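Local coordinates for tRNA dimethylallyltransferase (Bacillus halodurans, PDB 3EXA), which probably transfers a dimethylallyl group from dimethylallyl diphosphate to the adenine at position 37 of tRNAs that read codons beginning with uridine, at residues P11-K16 with D202-R207; D206-R211 with N266-A271; V193-T198 with T285-T290. All coordinates share one frame; numbering follows the deposited sequence.

Interaction 1 (P11-K16 with D202-R207)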
loop_
_atom_site.group_PDB
_atom_site.type_symbol
_atom_site.label_atom_id
_atom_site.label_comp_id
_atom_site.label_asym_id
_atom_site.label_seq_id
_atom_site.Cartn_x
_atom_site.Cartn_y
_atom_site.Cartn_z
ATOM N N PRO A 11 -26.577 20.022 -13.745
ATOM C CA PRO A 11 -26.209 19.451 -15.047
ATOM C C PRO A 11 -25.714 20.514 -16.026
ATOM O O PRO A 11 -25.541 21.671 -15.652
ATOM C CB PRO A 11 -27.508 18.801 -15.513
ATOM C CG PRO A 11 -28.546 19.701 -14.922
ATOM C CD PRO A 11 -28.026 19.901 -13.516
ATOM N N THR A 12 -25.491 20.122 -17.279
ATOM C CA THR A 12 -25.022 21.054 -18.306
ATOM C C THR A 12 -26.189 21.784 -18.953
ATOM O O THR A 12 -27.279 21.232 -19.079
ATOM C CB THR A 12 -24.295 20.342 -19.475
ATOM O OG1 THR A 12 -23.728 19.105 -19.026
ATOM C CG2 THR A 12 -23.187 21.243 -20.042
ATOM N N ALA A 13 -25.932 23.019 -19.370
ATOM C CA ALA A 13 -26.907 23.850 -20.055
ATOM C C ALA A 13 -27.965 24.526 -19.191
ATOM O O ALA A 13 -28.911 25.111 -19.719
ATOM C CB ALA A 13 -27.575 23.042 -21.164
ATOM N N VAL A 14 -27.809 24.468 -17.874
ATOM C CA VAL A 14 -28.772 25.109 -16.979
ATOM C C VAL A 14 -28.383 26.542 -16.619
ATOM O O VAL A 14 -29.035 27.168 -15.793
ATOM C CB VAL A 14 -28.947 24.325 -15.653
ATOM C CG1 VAL A 14 -29.747 23.061 -15.890
ATOM C CG2 VAL A 14 -27.590 23.987 -15.068
ATOM N N GLY A 15 -27.312 27.058 -17.209
ATOM C CA GLY A 15 -26.932 28.429 -16.913
ATOM C C GLY A 15 -26.085 28.603 -15.674
ATOM O O GLY A 15 -26.166 29.623 -14.994
ATOM N N LYS A 16 -25.258 27.603 -15.400
ATOM C CA LYS A 16 -24.374 27.602 -14.255
ATOM C C LYS A 16 -23.298 28.688 -14.358
ATOM O O LYS A 16 -22.890 29.266 -13.347
ATOM C CB LYS A 16 -23.736 26.226 -14.136
ATOM C CG LYS A 16 -23.830 25.630 -12.750
ATOM C CD LYS A 16 -24.168 24.130 -12.749
ATOM C CE LYS A 16 -23.132 23.288 -13.470
ATOM N NZ LYS A 16 -23.388 23.212 -14.930
ATOM N N ASP A 202 -37.671 18.045 -20.825
ATOM C CA ASP A 202 -37.654 18.337 -22.251
ATOM C C ASP A 202 -36.874 19.582 -22.647
ATOM O O ASP A 202 -36.191 19.591 -23.671
ATOM C CB ASP A 202 -39.087 18.449 -22.764
ATOM C CG ASP A 202 -39.863 17.163 -22.592
ATOM O OD1 ASP A 202 -41.063 17.147 -22.937
ATOM O OD2 ASP A 202 -39.273 16.169 -22.112
ATOM N N VAL A 203 -36.988 20.634 -21.842
ATOM C CA VAL A 203 -36.298 21.888 -22.106
ATOM C C VAL A 203 -34.794 21.681 -22.023
ATOM O O VAL A 203 -34.065 22.044 -22.938
ATOM C CB VAL A 203 -36.744 22.984 -21.094
ATOM C CG1 VAL A 203 -35.856 24.202 -21.199
ATOM C CG2 VAL A 203 -38.188 23.392 -21.377
ATOM N N LEU A 204 -34.343 21.081 -20.925
ATOM C CA LEU A 204 -32.934 20.807 -20.701
ATOM C C LEU A 204 -32.314 19.977 -21.825
ATOM O O LEU A 204 -31.190 20.251 -22.266
ATOM C CB LEU A 204 -32.753 20.073 -19.372
ATOM C CG LEU A 204 -31.293 19.704 -19.085
ATOM C CD1 LEU A 204 -30.540 20.966 -18.732
ATOM C CD2 LEU A 204 -31.192 18.688 -17.952
ATOM N N TYR A 205 -33.036 18.954 -22.284
ATOM C CA TYR A 205 -32.542 18.082 -23.352
ATOM C C TYR A 205 -32.350 18.841 -24.659
ATOM O O TYR A 205 -31.313 18.710 -25.316
ATOM C CB TYR A 205 -33.490 16.885 -23.576
ATOM C CG TYR A 205 -33.375 15.778 -22.539
ATOM C CD1 TYR A 205 -32.391 15.827 -21.549
ATOM C CD2 TYR A 205 -34.242 14.682 -22.548
ATOM C CE1 TYR A 205 -32.269 14.823 -20.592
ATOM C CE2 TYR A 205 -34.127 13.659 -21.587
ATOM C CZ TYR A 205 -33.134 13.746 -20.610
ATOM O OH TYR A 205 -32.988 12.772 -19.638
ATOM N N ASP A 206 -33.343 19.634 -25.042
ATOM C CA ASP A 206 -33.231 20.398 -26.285
ATOM C C ASP A 206 -32.043 21.334 -26.226
ATOM O O ASP A 206 -31.318 21.486 -27.210
ATOM C CB ASP A 206 -34.497 21.214 -26.545
ATOM C CG ASP A 206 -35.677 20.349 -26.916
ATOM O OD1 ASP A 206 -36.762 20.910 -27.162
ATOM O OD2 ASP A 206 -35.525 19.110 -26.965
ATOM N N ARG A 207 -31.839 21.967 -25.073
ATOM C CA ARG A 207 -30.713 22.884 -24.943
ATOM C C ARG A 207 -29.393 22.120 -25.021
ATOM O O ARG A 207 -28.375 22.686 -25.410
ATOM C CB ARG A 207 -30.799 23.674 -23.627
ATOM C CG ARG A 207 -31.844 24.793 -23.616
ATOM C CD ARG A 207 -32.109 25.251 -22.190
ATOM N NE ARG A 207 -30.913 25.800 -21.571
ATOM C CZ ARG A 207 -30.539 27.072 -21.663
ATOM N NH1 ARG A 207 -31.282 27.927 -22.350
ATOM N NH2 ARG A 207 -29.419 27.487 -21.080
#
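L204 and R207 of helix 201-218 both meet the loop P11-K16, one by packing and one by hydrogen bonds. The loop is the P-loop (Walker A motif) between strand 4-9 and helix 16-25. It is predicted to bind ATP, and T12-K16 probably also line the substrate site, as in related enzymes.

The tight part of the contact is apolar. The two methyls of L204 touch different parts of the loop. CD1 lies 3.6 Å from V14 CG1, where the two side chains cross obliquely. The same CD1 is only 3.3 Å from the carbonyl oxygen T12 O. CD2 meets the ring of P11 at CG, 4.1 Å away. P11, V14 and L204 are all buried. L275 of helix 256-279 touches both P11 and L204, so a second helix closes this side.

The other side is polar and faces solvent. R207 is exposed, and R207 CB lies 4.1 Å from A13 CB. Its chain then bends at chi3 (62°), which brings NE round to the loop. NE and NH2 both donate to the single acceptor A13 O, each at 2.8 Å. This is a side-on grip. The N-H...O angles are 144° for NE and 142° for NH2, as expected when two N-H groups share one oxygen. A13 O lies at the guanidinium edge, close to its plane. NE is nearly in line with the C=O bond, whereas NH2 sits above the carbonyl plane. The guanidinium is thus fixed against the loop backbone.

G15 follows with a positive phi, at the N-cap of helix 16-25. K16 turns back across the loop, and K16 NZ donates to P11 O at 2.7 Å.

Interaction 2 (D206-R211 with N266-A271)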
loop_
_atom_site.group_PDB
_atom_site.type_symbol
_atom_site.label_atom_id
_atom_site.label_comp_id
_atom_site.label_asym_id
_atom_site.label_seq_id
_atom_site.Cartn_x
_atom_site.Cartn_y
_atom_site.Cartn_z
ATOM N N ASP A 206 -33.343 19.634 -25.042
ATOM C CA ASP A 206 -33.231 20.398 -26.285
ATOM C C ASP A 206 -32.043 21.334 -26.226
ATOM O O ASP A 206 -31.318 21.486 -27.210
ATOM C CB ASP A 206 -34.497 21.214 -26.545
ATOM C CG ASP A 206 -35.677 20.349 -26.916
ATOM O OD1 ASP A 206 -36.762 20.910 -27.162
ATOM O OD2 ASP A 206 -35.525 19.110 -26.965
ATOM N N ARG A 207 -31.839 21.967 -25.073
ATOM C CA ARG A 207 -30.713 22.884 -24.943
ATOM C C ARG A 207 -29.393 22.120 -25.021
ATOM O O ARG A 207 -28.375 22.686 -25.410
ATOM C CB ARG A 207 -30.799 23.674 -23.627
ATOM C CG ARG A 207 -31.844 24.793 -23.616
ATOM C CD ARG A 207 -32.109 25.251 -22.190
ATOM N NE ARG A 207 -30.913 25.800 -21.571
ATOM C CZ ARG A 207 -30.539 27.072 -21.663
ATOM N NH1 ARG A 207 -31.282 27.927 -22.350
ATOM N NH2 ARG A 207 -29.419 27.487 -21.080
ATOM N N ILE A 208 -29.422 20.835 -24.660
ATOM C CA ILE A 208 -28.227 20.006 -24.703
ATOM C C ILE A 208 -27.937 19.599 -26.156
ATOM O O ILE A 208 -26.779 19.578 -26.574
ATOM C CB ILE A 208 -28.377 18.765 -23.784
ATOM C CG1 ILE A 208 -28.371 19.222 -22.312
ATOM C CG2 ILE A 208 -27.265 17.750 -24.045
ATOM C CD1 ILE A 208 -28.639 18.137 -21.304
ATOM N N ASN A 209 -28.981 19.305 -26.928
ATOM C CA ASN A 209 -28.793 18.939 -28.326
ATOM C C ASN A 209 -28.279 20.139 -29.113
ATOM O O ASN A 209 -27.388 20.017 -29.961
ATOM C CB ASN A 209 -30.096 18.462 -28.966
ATOM C CG ASN A 209 -30.662 17.228 -28.303
ATOM O OD1 ASN A 209 -29.932 16.329 -27.878
ATOM N ND2 ASN A 209 -31.978 17.170 -28.226
ATOM N N ARG A 210 -28.847 21.302 -28.844
ATOM C CA ARG A 210 -28.411 22.501 -29.536
ATOM C C ARG A 210 -26.961 22.816 -29.134
ATOM O O ARG A 210 -26.177 23.322 -29.935
ATOM C CB ARG A 210 -29.347 23.673 -29.207
ATOM C CG ARG A 210 -28.839 25.033 -29.655
ATOM C CD ARG A 210 -28.514 25.031 -31.125
ATOM N NE ARG A 210 -28.023 26.334 -31.562
ATOM C CZ ARG A 210 -27.431 26.546 -32.731
ATOM N NH1 ARG A 210 -27.257 25.535 -33.573
ATOM N NH2 ARG A 210 -27.016 27.761 -33.059
ATOM N N ARG A 211 -26.600 22.509 -27.897
ATOM C CA ARG A 211 -25.235 22.754 -27.469
ATOM C C ARG A 211 -24.319 21.915 -28.359
ATOM O O ARG A 211 -23.268 22.384 -28.795
ATOM C CB ARG A 211 -25.048 22.356 -26.007
ATOM C CG ARG A 211 -24.257 23.352 -25.172
ATOM C CD ARG A 211 -22.941 22.771 -24.663
ATOM N NE ARG A 211 -23.055 21.369 -24.250
ATOM C CZ ARG A 211 -22.296 20.795 -23.318
ATOM N NH1 ARG A 211 -22.464 19.512 -23.018
ATOM N NH2 ARG A 211 -21.386 21.510 -22.666
ATOM N N ASN A 266 -25.281 10.604 -25.346
ATOM C CA ASN A 266 -24.404 10.503 -24.185
ATOM C C ASN A 266 -24.429 11.796 -23.371
ATOM O O ASN A 266 -24.348 11.749 -22.147
ATOM C CB ASN A 266 -22.961 10.202 -24.600
ATOM C CG ASN A 266 -22.820 8.871 -25.301
ATOM O OD1 ASN A 266 -23.600 7.950 -25.070
ATOM N ND2 ASN A 266 -21.814 8.760 -26.157
ATOM N N SER A 267 -24.541 12.945 -24.037
ATOM C CA SER A 267 -24.580 14.217 -23.319
ATOM C C SER A 267 -25.834 14.322 -22.454
ATOM O O SER A 267 -25.790 14.861 -21.345
ATOM C CB SER A 267 -24.537 15.405 -24.287
ATOM O OG SER A 267 -23.257 15.562 -24.876
ATOM N N ARG A 268 -26.956 13.818 -22.964
ATOM C CA ARG A 268 -28.202 13.858 -22.211
ATOM C C ARG A 268 -28.139 12.862 -21.057
ATOM O O ARG A 268 -28.548 13.176 -19.940
ATOM C CB ARG A 268 -29.399 13.523 -23.106
ATOM C CG ARG A 268 -29.706 14.563 -24.174
ATOM C CD ARG A 268 -31.026 14.223 -24.848
ATOM N NE ARG A 268 -31.033 12.858 -25.361
ATOM C CZ ARG A 268 -30.717 12.523 -26.610
ATOM N NH1 ARG A 268 -30.368 13.457 -27.484
ATOM N NH2 ARG A 268 -30.759 11.256 -26.992
ATOM N N ARG A 269 -27.616 11.669 -21.340
ATOM C CA ARG A 269 -27.481 10.607 -20.340
ATOM C C ARG A 269 -26.589 11.052 -19.188
ATOM O O ARG A 269 -26.805 10.678 -18.033
ATOM C CB ARG A 269 -26.851 9.363 -20.969
ATOM C CG ARG A 269 -27.611 8.072 -20.755
ATOM C CD ARG A 269 -28.638 7.872 -21.856
ATOM N NE ARG A 269 -28.491 6.579 -22.517
ATOM C CZ ARG A 269 -27.420 6.198 -23.209
ATOM N NH1 ARG A 269 -27.391 4.997 -23.771
ATOM N NH2 ARG A 269 -26.379 7.012 -23.342
ATOM N N TYR A 270 -25.569 11.833 -19.520
ATOM C CA TYR A 270 -24.622 12.320 -18.527
ATOM C C TYR A 270 -25.220 13.436 -17.666
ATOM O O TYR A 270 -24.851 13.591 -16.503
ATOM C CB TYR A 270 -23.349 12.790 -19.233
ATOM C CG TYR A 270 -22.283 13.335 -18.316
ATOM C CD1 TYR A 270 -22.228 14.695 -18.015
ATOM C CD2 TYR A 270 -21.325 12.494 -17.755
ATOM C CE1 TYR A 270 -21.241 15.205 -17.175
ATOM C CE2 TYR A 270 -20.338 12.990 -16.914
ATOM C CZ TYR A 270 -20.301 14.344 -16.629
ATOM O OH TYR A 270 -19.332 14.834 -15.787
ATOM N N ALA A 271 -26.143 14.209 -18.237
ATOM C CA ALA A 271 -26.788 15.280 -17.486
ATOM C C ALA A 271 -27.713 14.620 -16.466
ATOM O O ALA A 271 -27.715 14.977 -15.288
ATOM C CB ALA A 271 -27.598 16.184 -18.422
#
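I208 overlaps three residues of the facing helix, S267, R268 and A271. The motif is a helix-helix packing in the alpha/beta fold of this P-loop NTPase relative. Helix 201-218 and helix 256-279 run in roughly opposite directions here, with 136° between the N-to-C directions of the short segments. Their axes come within 9.6 Å, and I208 and R268 are the closest pair of CA atoms.

The two branches of I208 divide the work. CG2 lies 3.6 Å from S267 CB and also touches the aliphatic start of R268 at CG, 4.0 Å away. The longer branch, with CG1 anti to the carbonyl carbon, runs the other way along the partner helix. Its CD1 meets the methyl A271 CB at 3.6 Å. I208, S267 and A271 are all buried, and they form the apolar middle of the contact. The S267 hydroxyl turns to its own helix, where OG is hydrogen-bonded to L263 O, one turn back.

On one flank the contact becomes polar. N209 OD1 meets R268 NH1, with the amide and guanidinium planes 77° apart. The R268 chain bends at chi3. Its aliphatic part stays by I208, while the guanidinium reaches N209. R211 only approaches S267, with R211 NH1 4.4 Å from S267 OG. Its side chain touches T12 of the P-loop and A48 instead, so this helix pair adjoins the P-loop, the predicted ATP-binding loop.

A single hydrogen bond joins the two helices across this contact. R268 NH1 donates to N209 OD1 at 2.9 Å with an N-H...O angle of 143°. The oxygen lies in the guanidinium plane, and the donor is tilted somewhat from the amide plane.

Interaction 3 (V193-T198 with T285-T290)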
loop_
_atom_site.group_PDB
_atom_site.type_symbol
_atom_site.label_atom_id
_atom_site.label_comp_id
_atom_site.label_asym_id
_atom_site.label_seq_id
_atom_site.Cartn_x
_atom_site.Cartn_y
_atom_site.Cartn_z
ATOM N N VAL A 193 -22.482 26.629 1.533
ATOM C CA VAL A 193 -23.813 26.885 1.018
ATOM C C VAL A 193 -23.756 26.287 -0.392
ATOM O O VAL A 193 -22.978 26.723 -1.250
ATOM C CB VAL A 193 -24.133 28.395 0.943
ATOM C CG1 VAL A 193 -25.487 28.608 0.280
ATOM C CG2 VAL A 193 -24.156 28.990 2.346
HETATM N N MSE A 194 -24.559 25.256 -0.605
HETATM C CA MSE A 194 -24.599 24.566 -1.876
HETATM C C MSE A 194 -25.957 24.767 -2.538
HETATM O O MSE A 194 -26.988 24.457 -1.947
HETATM C CB MSE A 194 -24.350 23.081 -1.638
HETATM C CG MSE A 194 -23.697 22.370 -2.794
HETATM SE SE MSE A 194 -23.064 20.607 -2.304
HETATM C CE MSE A 194 -23.591 19.670 -3.908
ATOM N N ILE A 195 -25.960 25.292 -3.756
ATOM C CA ILE A 195 -27.210 25.509 -4.479
ATOM C C ILE A 195 -27.182 24.683 -5.754
ATOM O O ILE A 195 -26.120 24.452 -6.323
ATOM C CB ILE A 195 -27.397 26.992 -4.879
ATOM C CG1 ILE A 195 -26.219 27.438 -5.739
ATOM C CG2 ILE A 195 -27.522 27.876 -3.632
ATOM C CD1 ILE A 195 -26.367 28.813 -6.313
ATOM N N GLY A 196 -28.346 24.235 -6.206
ATOM C CA GLY A 196 -28.390 23.451 -7.426
ATOM C C GLY A 196 -29.334 24.075 -8.433
ATOM O O GLY A 196 -30.399 24.567 -8.065
ATOM N N LEU A 197 -28.927 24.073 -9.701
ATOM C CA LEU A 197 -29.732 24.618 -10.788
ATOM C C LEU A 197 -30.301 23.457 -11.606
ATOM O O LEU A 197 -29.554 22.592 -12.067
ATOM C CB LEU A 197 -28.873 25.521 -11.677
ATOM C CG LEU A 197 -28.105 26.612 -10.910
ATOM C CD1 LEU A 197 -27.427 27.554 -11.897
ATOM C CD2 LEU A 197 -29.063 27.380 -10.009
ATOM N N THR A 198 -31.626 23.436 -11.758
ATOM C CA THR A 198 -32.326 22.390 -12.496
ATOM C C THR A 198 -33.139 23.042 -13.568
ATOM O O THR A 198 -33.135 24.264 -13.720
ATOM C CB THR A 198 -33.374 21.638 -11.662
ATOM O OG1 THR A 198 -33.057 21.737 -10.276
ATOM C CG2 THR A 198 -33.440 20.178 -12.085
ATOM N N THR A 285 -29.798 23.292 -1.933
ATOM C CA THR A 285 -31.004 24.059 -2.198
ATOM C C THR A 285 -31.140 24.232 -3.711
ATOM O O THR A 285 -30.257 24.781 -4.370
ATOM C CB THR A 285 -30.901 25.407 -1.481
ATOM O OG1 THR A 285 -30.599 25.162 -0.100
ATOM C CG2 THR A 285 -32.207 26.186 -1.581
ATOM N N TRP A 286 -32.238 23.743 -4.271
ATOM C CA TRP A 286 -32.400 23.837 -5.706
ATOM C C TRP A 286 -33.188 25.034 -6.197
ATOM O O TRP A 286 -33.975 25.641 -5.471
ATOM C CB TRP A 286 -33.022 22.553 -6.254
ATOM C CG TRP A 286 -32.143 21.347 -6.097
ATOM C CD1 TRP A 286 -32.052 20.530 -5.000
ATOM C CD2 TRP A 286 -31.222 20.825 -7.062
ATOM N NE1 TRP A 286 -31.138 19.534 -5.230
ATOM C CE2 TRP A 286 -30.613 19.689 -6.488
ATOM C CE3 TRP A 286 -30.857 21.205 -8.362
ATOM C CZ2 TRP A 286 -29.651 18.929 -7.167
ATOM C CZ3 TRP A 286 -29.898 20.447 -9.038
ATOM C CH2 TRP A 286 -29.312 19.322 -8.438
ATOM N N PHE A 287 -32.941 25.381 -7.448
ATOM C CA PHE A 287 -33.625 26.481 -8.072
ATOM C C PHE A 287 -33.947 26.067 -9.481
ATOM O O PHE A 287 -33.102 25.510 -10.187
ATOM C CB PHE A 287 -32.757 27.734 -8.070
ATOM C CG PHE A 287 -32.616 28.378 -6.717
ATOM C CD1 PHE A 287 -31.670 27.923 -5.800
ATOM C CD2 PHE A 287 -33.432 29.453 -6.361
ATOM C CE1 PHE A 287 -31.533 28.534 -4.554
ATOM C CE2 PHE A 287 -33.303 30.067 -5.120
ATOM C CZ PHE A 287 -32.354 29.608 -4.213
ATOM N N ASP A 288 -35.184 26.324 -9.885
ATOM C CA ASP A 288 -35.637 25.979 -11.221
ATOM C C ASP A 288 -35.339 27.140 -12.162
ATOM O O ASP A 288 -35.770 28.265 -11.929
ATOM C CB ASP A 288 -37.135 25.687 -11.193
ATOM C CG ASP A 288 -37.616 24.997 -12.448
ATOM O OD1 ASP A 288 -38.724 24.427 -12.399
ATOM O OD2 ASP A 288 -36.898 25.030 -13.481
HETATM N N MSE A 289 -34.598 26.852 -13.224
HETATM C CA MSE A 289 -34.226 27.864 -14.199
HETATM C C MSE A 289 -35.060 27.764 -15.466
HETATM O O MSE A 289 -34.750 28.408 -16.465
HETATM C CB MSE A 289 -32.743 27.724 -14.562
HETATM C CG MSE A 289 -31.812 27.733 -13.360
HETATM SE SE MSE A 289 -32.085 29.283 -12.239
HETATM C CE MSE A 289 -30.801 30.466 -13.106
ATOM N N THR A 290 -36.105 26.947 -15.425
ATOM C CA THR A 290 -36.971 26.758 -16.583
ATOM C C THR A 290 -37.519 28.065 -17.150
ATOM O O THR A 290 -38.464 28.644 -16.604
ATOM C CB THR A 290 -38.164 25.868 -16.249
ATOM O OG1 THR A 290 -37.691 24.593 -15.812
ATOM C CG2 THR A 290 -39.043 25.685 -17.478
HETATM O O HOH W 1 -28.049 25.220 0.417
#
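W286 has CG anti to its carbonyl carbon (chi1 -65°), and with chi2 at 86° the six-membered half of its indole comes over G196. This is a CH-pi contact. G196 CA lies 3.9 Å from the centroid of that ring, 28° off the ring normal. G196 has no side chain, and a CB at this position would collide with W286 CE3. The T198 and W286 side chains cross at about a right angle, with T198 OG1 near W286 CE3. An alanine in place of W286 would probably leave a gap beside G196 and T198, and R279 would lose its cation-pi partner.

The backbones form a parallel beta ladder, with I195 beside T285 and T198 beside D288. The bonds alternate. T285 N donates to M194 O, and G196 N donates to T285 O at 2.7 Å. F287 N donates to G196 O, and T198 N to F287 O. M289 N extends the series beyond the strand by donating to T198 O at 3.0 Å. A water bridges M194 O and T285 OG1 at the start of the ladder. D288 OD2 accepts from T290 N at 2.8 Å, an Asx turn that starts at the last strand residue.

The opposite face carries I195, L197, T285 and F287. I195 CG2 touches F287 CE1 at 4.2 Å, and L197 CB packs on CG of selenomethionine M289.

Strand 284-288 is an outermost strand of the sheet within this chain. Strand 191-198 lies between it and strand 4-9, which leads to the P-loop. Helix 256-279 covers the face of W286 and T198 through F278, L275 and R279. Helix 294-317 covers the other face, where F287 touches E300 and I301.

How the interactions relate
From the N terminus, P11-K16 comes first, and interaction 1 closes a long loop back to it from D202-R207. V193-T198 lies within that loop, but its partner T285-T290 lies beyond it. Interactions 1 and 3 therefore cross. Interaction 2 starts on the same helix, 201-218, and shares D206 and R207 with interaction 1. It closes a shorter loop at N266-A271, and both its segments fall between the two strands of interaction 3. Interactions 1 and 2 touch, for instance through Y205 and R268. Interaction 1 also touches interaction 3 through P11 and L197. Together they tie the P-loop to helices 201-218 and 256-279 and to strands 191-198 and 284-288.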